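Local atomic coordinates of signal recognition particle subunit SRP68 (Chaetomium thermophilum, PDB entry 4P3G), a protein that binds and remodels SRP RNA through this N-terminal domain, as a subunit of the particle that probably targets nascent secretory proteins to the endoplasmic reticulum. Residues A[216-219]-A[220-224]; A[24-27]-A[28-31]. All blocks are in the same frame, centred on the assembly; numbering follows the deposited sequence.

Both contacts are local, each made within one helical end, and they belong to different helices: contact 2 covers the start of helix 27-44, contact 1 the last turns of helix 213-222. Their centres lie about 42 Å apart and their nearest atoms about 29 Å apart, so neither touches the other. Contact 2 is a surface contact about 17 Å from the centre of the chain, where a side-chain carboxylate caps the helix and a tyrosine reaches the chain's own helices. Contact 1 lies about 36 Å out, yet is partly buried, because neighbouring subunits pack on it. Its bonding is mainly between backbone atoms, with looser approaches among charged and ring side chains.

Contact 1: A[216-219]-A[220-224]; sequences IAHR and AFEQS
The last turns of helix 213-222 join 216-219 to 220-224 through unequal backbone bonds. Ala-220 N donates to Ile-216 O at 2.8 Å, with an N-H...O angle of 165°, a regular i+4 helical bond. The next, Phe-221 N to Ala-217 O, is weak at 3.3 Å; Glu-222 N to Arg-219 O is a weak i+3 bond. Phe-221 holds CG beside its backbone N (chi1 -74°), which turns the ring edge, at CD1, toward Ala-217 O, near the ring plane. Glu-222 runs alongside His-218, OE1 standing 3.3 Å from His-218 NE2, with ring and carboxylate planes 55° apart. Arg-219 comes from another direction: its NH1 meets Glu-222 CG at 3.4 Å, near the guanidinium plane, while Glu-222 OE1 lies 4.5 Å from NH1 and well out of that plane, beyond a salt bridge, so any attraction is probably weak. With Phe-221 exchanged for an alanine, the edge contact with the Ala-217 carbonyl would probably be lost, and Ile-172 of the third subunit deprived of part of its packing. Helix 160-181 of two other copies packs on this helix end: Ala-220 and Phe-221 meet Lys-165 of the second subunit, Ala-217 and His-218 meet Ile-172 and Leu-164 of the third.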
ATOM      1  N   ILE A 216      -0.506  -8.357  -2.459  1.00 77.87           N
ATOM      2  CA  ILE A 216      -1.137  -9.125  -3.508  1.00 78.08           C
ATOM      3  C   ILE A 216      -1.016 -10.614  -3.213  1.00 82.05           C
ATOM      4  O   ILE A 216      -2.002 -11.338  -3.279  1.00 88.04           O
ATOM      5  CB  ILE A 216      -0.510  -8.805  -4.856  1.00 77.94           C
ATOM      6  CG1 ILE A 216      -0.944  -7.405  -5.296  1.00 70.03           C
ATOM      7  CG2 ILE A 216      -0.906  -9.843  -5.880  1.00 87.18           C
ATOM      8  CD1 ILE A 216      -0.001  -6.748  -6.283  1.00 66.79           C
ATOM      9  N   ALA A 217       0.169 -11.082  -2.858  1.00 78.44           N
ATOM     10  CA  ALA A 217       0.307 -12.507  -2.570  1.00103.40           C
ATOM     11  C   ALA A 217      -0.645 -12.942  -1.464  1.00104.70           C
ATOM     12  O   ALA A 217      -1.321 -13.947  -1.597  1.00104.76           O
ATOM     13  CB  ALA A 217       1.734 -12.858  -2.200  1.00105.54           C
ATOM     14  N   HIS A 218      -0.721 -12.179  -0.381  1.00105.32           N
ATOM     15  CA  HIS A 218      -1.612 -12.572   0.702  1.00104.89           C
ATOM     16  C   HIS A 218      -3.086 -12.510   0.284  1.00101.19           C
ATOM     17  O   HIS A 218      -3.853 -13.417   0.601  1.00101.74           O
ATOM     18  CB  HIS A 218      -1.413 -11.728   1.959  1.00102.13           C
ATOM     19  CG  HIS A 218      -2.483 -11.946   2.984  1.00 90.16           C
ATOM     20  ND1 HIS A 218      -3.366 -10.954   3.362  1.00 87.67           N
ATOM     21  CD2 HIS A 218      -2.823 -13.042   3.692  1.00 95.29           C
ATOM     22  CE1 HIS A 218      -4.204 -11.439   4.260  1.00 91.17           C
ATOM     23  NE2 HIS A 218      -3.902 -12.703   4.476  1.00104.99           N
ATOM     24  N   ARG A 219      -3.489 -11.446  -0.407  1.00 96.82           N
ATOM     25  CA  ARG A 219      -4.902 -11.293  -0.754  1.00100.41           C
ATOM     26  C   ARG A 219      -5.356 -12.256  -1.840  1.00103.34           C
ATOM     27  O   ARG A 219      -6.434 -12.845  -1.743  1.00107.15           O
ATOM     28  CB  ARG A 219      -5.220  -9.861  -1.194  1.00101.55           C
ATOM     29  CG  ARG A 219      -6.708  -9.616  -1.453  1.00105.65           C
ATOM     30  CD  ARG A 219      -7.519  -9.925  -0.206  1.00114.00           C
ATOM     31  NE  ARG A 219      -7.146  -9.051   0.903  1.00117.31           N
ATOM     32  CZ  ARG A 219      -7.390  -9.316   2.183  1.00123.43           C
ATOM     33  NH1 ARG A 219      -7.985 -10.454   2.533  1.00126.70           N
ATOM     34  NH2 ARG A 219      -7.012  -8.453   3.117  1.00124.32           N
ATOM     35  N   ALA A 220      -4.522 -12.443  -2.857  1.00106.14           N
ATOM     36  CA  ALA A 220      -4.870 -13.342  -3.948  1.00110.44           C
ATOM     37  C   ALA A 220      -5.136 -14.722  -3.394  1.00114.19           C
ATOM     38  O   ALA A 220      -6.114 -15.355  -3.761  1.00124.20           O
ATOM     39  CB  ALA A 220      -3.776 -13.388  -4.995  1.00110.77           C
ATOM     40  N   PHE A 221      -4.280 -15.164  -2.480  1.00107.50           N
ATOM     41  CA  PHE A 221      -4.381 -16.497  -1.893  1.00107.10           C
ATOM     42  C   PHE A 221      -5.459 -16.618  -0.822  1.00118.28           C
ATOM     43  O   PHE A 221      -5.826 -17.722  -0.417  1.00117.70           O
ATOM     44  CB  PHE A 221      -3.018 -16.953  -1.398  1.00108.12           C
ATOM     45  CG  PHE A 221      -2.078 -17.332  -2.513  1.00 99.09           C
ATOM     46  CD1 PHE A 221      -1.434 -16.352  -3.261  1.00 94.39           C
ATOM     47  CD2 PHE A 221      -1.837 -18.670  -2.813  1.00103.74           C
ATOM     48  CE1 PHE A 221      -0.576 -16.692  -4.290  1.00106.27           C
ATOM     49  CE2 PHE A 221      -0.975 -19.017  -3.841  1.00130.62           C
ATOM     50  CZ  PHE A 221      -0.345 -18.028  -4.588  1.00 98.83           C
ATOM     51  N   GLU A 222      -5.953 -15.472  -0.368  1.00123.44           N
ATOM     52  CA  GLU A 222      -7.027 -15.414   0.622  1.00146.49           C
ATOM     53  C   GLU A 222      -8.343 -15.964   0.068  1.00160.69           C
ATOM     54  O   GLU A 222      -9.114 -16.585   0.803  1.00165.44           O
ATOM     55  CB  GLU A 222      -7.224 -13.979   1.126  1.00149.76           C
ATOM     56  CG  GLU A 222      -8.260 -13.836   2.227  1.00158.63           C
ATOM     57  CD  GLU A 222      -7.774 -14.360   3.566  1.00170.88           C
ATOM     58  OE1 GLU A 222      -6.553 -14.577   3.721  1.00174.02           O
ATOM     59  OE2 GLU A 222      -8.620 -14.568   4.463  1.00177.52           O
ATOM     60  N   GLN A 223      -8.602 -15.734  -1.217  1.00168.60           N
ATOM     61  CA  GLN A 223      -9.836 -16.218  -1.845  1.00180.69           C
ATOM     62  C   GLN A 223      -9.940 -17.750  -1.784  1.00191.57           C
ATOM     63  O   GLN A 223     -11.038 -18.305  -1.682  1.00194.17           O
ATOM     64  CB  GLN A 223      -9.956 -15.720  -3.289  1.00180.38           C
ATOM     65  CG  GLN A 223     -11.198 -16.228  -4.017  1.00185.92           C
ATOM     66  CD  GLN A 223     -11.344 -15.651  -5.409  1.00184.51           C
ATOM     67  OE1 GLN A 223     -10.567 -14.789  -5.824  1.00180.92           O
ATOM     68  NE2 GLN A 223     -12.340 -16.132  -6.146  1.00187.33           N
ATOM     69  N   SER A 224      -8.796 -18.427  -1.859  1.00197.77           N
ATOM     70  CA  SER A 224      -8.759 -19.884  -1.725  1.00207.06           C
ATOM     71  C   SER A 224      -8.444 -20.297  -0.287  1.00210.64           C
ATOM     72  O   SER A 224      -7.814 -19.547   0.464  1.00207.30           O
ATOM     73  CB  SER A 224      -7.735 -20.497  -2.683  1.00208.69           C
ATOM     74  OG  SER A 224      -6.415 -20.103  -2.348  1.00207.15           O
TER

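Contact 2: A[24-27]-A[28-31]; sequences YGDY and ATYR
Ala-28, in the first turn of helix 27-44, approaches Asp-26 OD1 with its CB, 3.3 Å away. Asp-26 is the N-cap, and its CG sits between the backbone N and the carbonyl carbon (chi1 52°), a rotation that swings the carboxylate back over the first helical turn.

Thr-29 makes two of the four hydrogen bonds, both to Asp-26 OD1. Its backbone N donates to Asp-26 OD1 at 2.8 Å and meets that oxygen almost head-on, in line with the CG-OD1 bond. The hydroxyl of the same residue donates to the same atom, OG1 to OD1 at 2.9 Å, but arrives from above the carboxylate plane, 47° out of it. Two donors from one residue therefore grip a single oxygen from different directions, which limits how far the carboxylate can turn. With OG1 beside its own backbone N (chi1 -53°), Thr-29 directs the hydroxyl back toward the cap, where it also lies 3.3 Å from Gly-25 CA. The Asp-26 carboxylate, at the N-terminal end of helix 27-44, is likely to be stabilised by the helix dipole.

At Tyr-30 the bonding passes to the main chain: its N donates to Asp-26 O at 3.0 Å, the first i+4 bond of the helix. Arg-31 N then donates to Tyr-27 O at 3.2 Å, with its CB 3.4 Å from the same oxygen.

Beyond the cap, this helix start is held against two others. Tyr-30 is buried, touching Ser-17, Arg-18 and Ala-21 of helix 10-21 as well as Trp-84 and Ala-85 of helix 71-93, and its OH is hydrogen-bonded to Glu-81 OE1. Tyr-27 reaches Met-88 and Arg-31 reaches His-86, both on helix 71-93.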
ATOM      1  N   TYR A  24     -35.160  11.210 -11.720  1.00115.78           N
ATOM      2  CA  TYR A  24     -35.975  10.950 -12.895  1.00116.14           C
ATOM      3  C   TYR A  24     -35.278  11.523 -14.124  1.00113.67           C
ATOM      4  O   TYR A  24     -35.865  11.604 -15.208  1.00115.23           O
ATOM      5  CB  TYR A  24     -37.372  11.578 -12.731  1.00115.29           C
ATOM      6  CG  TYR A  24     -38.209  11.020 -11.593  1.00115.22           C
ATOM      7  CD1 TYR A  24     -38.873   9.815 -11.727  1.00104.37           C
ATOM      8  CD2 TYR A  24     -38.343  11.710 -10.392  1.00113.33           C
ATOM      9  CE1 TYR A  24     -39.633   9.300 -10.703  1.00115.40           C
ATOM     10  CE2 TYR A  24     -39.104  11.200  -9.358  1.00103.35           C
ATOM     11  CZ  TYR A  24     -39.745   9.990  -9.522  1.00115.92           C
ATOM     12  OH  TYR A  24     -40.512   9.448  -8.519  1.00110.81           O
ATOM     13  N   GLY A  25     -34.021  11.913 -13.945  1.00109.09           N
ATOM     14  CA  GLY A  25     -33.306  12.608 -14.989  1.00 87.23           C
ATOM     15  C   GLY A  25     -31.855  12.241 -15.139  1.00 91.88           C
ATOM     16  O   GLY A  25     -31.404  11.156 -14.741  1.00 86.83           O
ATOM     17  N   ASP A  26     -31.129  13.177 -15.743  1.00 94.51           N
ATOM     18  CA  ASP A  26     -29.697  13.080 -16.003  1.00 95.81           C
ATOM     19  C   ASP A  26     -29.016  14.440 -15.812  1.00 97.65           C
ATOM     20  O   ASP A  26     -29.605  15.362 -15.271  1.00101.99           O
ATOM     21  CB  ASP A  26     -29.489  12.594 -17.419  1.00103.89           C
ATOM     22  CG  ASP A  26     -30.262  13.426 -18.419  1.00115.79           C
ATOM     23  OD1 ASP A  26     -30.656  14.558 -18.062  1.00 86.33           O
ATOM     24  OD2 ASP A  26     -30.493  12.942 -19.553  1.00122.89           O
ATOM     25  N   TYR A  27     -27.771  14.558 -16.249  1.00 99.64           N
ATOM     26  CA  TYR A  27     -27.027  15.809 -16.122  1.00 95.73           C
ATOM     27  C   TYR A  27     -27.658  16.911 -16.940  1.00 94.20           C
ATOM     28  O   TYR A  27     -27.521  18.088 -16.629  1.00 99.26           O
ATOM     29  CB  TYR A  27     -25.552  15.609 -16.484  1.00 96.50           C
ATOM     30  CG  TYR A  27     -24.971  14.497 -15.661  1.00 92.06           C
ATOM     31  CD1 TYR A  27     -24.787  14.647 -14.280  1.00 82.99           C
ATOM     32  CD2 TYR A  27     -24.680  13.273 -16.238  1.00 94.45           C
ATOM     33  CE1 TYR A  27     -24.294  13.609 -13.513  1.00 79.89           C
ATOM     34  CE2 TYR A  27     -24.175  12.238 -15.484  1.00 91.30           C
ATOM     35  CZ  TYR A  27     -23.985  12.413 -14.133  1.00 85.22           C
ATOM     36  OH  TYR A  27     -23.504  11.356 -13.426  1.00 88.08           O
ATOM     37  N   ALA A  28     -28.339  16.538 -18.007  1.00 91.86           N
ATOM     38  CA  ALA A  28     -29.015  17.543 -18.798  1.00 90.97           C
ATOM     39  C   ALA A  28     -30.143  18.115 -17.949  1.00 91.88           C
ATOM     40  O   ALA A  28     -30.353  19.322 -17.929  1.00 97.67           O
ATOM     41  CB  ALA A  28     -29.517  16.965 -20.071  1.00 89.50           C
ATOM     42  N   THR A  29     -30.818  17.249 -17.195  1.00 91.00           N
ATOM     43  CA  THR A  29     -31.914  17.659 -16.310  1.00 93.15           C
ATOM     44  C   THR A  29     -31.455  18.587 -15.203  1.00 89.01           C
ATOM     45  O   THR A  29     -32.073  19.606 -14.932  1.00 90.48           O
ATOM     46  CB  THR A  29     -32.533  16.440 -15.593  1.00 96.52           C
ATOM     47  OG1 THR A  29     -32.909  15.444 -16.549  1.00105.83           O
ATOM     48  CG2 THR A  29     -33.726  16.847 -14.742  1.00 93.23           C
ATOM     49  N   TYR A  30     -30.330  18.228 -14.602  1.00 87.64           N
ATOM     50  CA  TYR A  30     -29.754  18.942 -13.474  1.00 90.06           C
ATOM     51  C   TYR A  30     -29.479  20.366 -13.859  1.00 87.40           C
ATOM     52  O   TYR A  30     -29.892  21.312 -13.188  1.00 87.06           O
ATOM     53  CB  TYR A  30     -28.437  18.249 -13.061  1.00 91.75           C
ATOM     54  CG  TYR A  30     -27.773  18.772 -11.795  1.00 87.74           C
ATOM     55  CD1 TYR A  30     -28.521  19.180 -10.702  1.00 86.61           C
ATOM     56  CD2 TYR A  30     -26.397  18.817 -11.689  1.00 85.99           C
ATOM     57  CE1 TYR A  30     -27.915  19.634  -9.553  1.00 83.73           C
ATOM     58  CE2 TYR A  30     -25.785  19.275 -10.551  1.00 86.17           C
ATOM     59  CZ  TYR A  30     -26.550  19.681  -9.482  1.00 83.85           C
ATOM     60  OH  TYR A  30     -25.930  20.132  -8.342  1.00 83.27           O
ATOM     61  N   ARG A  31     -28.811  20.486 -14.991  1.00 83.94           N
ATOM     62  CA  ARG A  31     -28.381  21.750 -15.528  1.00 83.50           C
ATOM     63  C   ARG A  31     -29.551  22.712 -15.724  1.00 91.02           C
ATOM     64  O   ARG A  31     -29.443  23.910 -15.431  1.00 85.33           O
ATOM     65  CB  ARG A  31     -27.661  21.468 -16.827  1.00 81.63           C
ATOM     66  CG  ARG A  31     -27.070  22.646 -17.476  1.00 86.63           C
ATOM     67  CD  ARG A  31     -26.457  22.155 -18.734  1.00 93.10           C
ATOM     68  NE  ARG A  31     -26.036  23.235 -19.599  1.00 97.25           N
ATOM     69  CZ  ARG A  31     -25.771  23.055 -20.877  1.00102.16           C
ATOM     70  NH1 ARG A  31     -25.911  21.840 -21.395  1.00101.83           N
ATOM     71  NH2 ARG A  31     -25.390  24.079 -21.630  1.00109.14           N
TER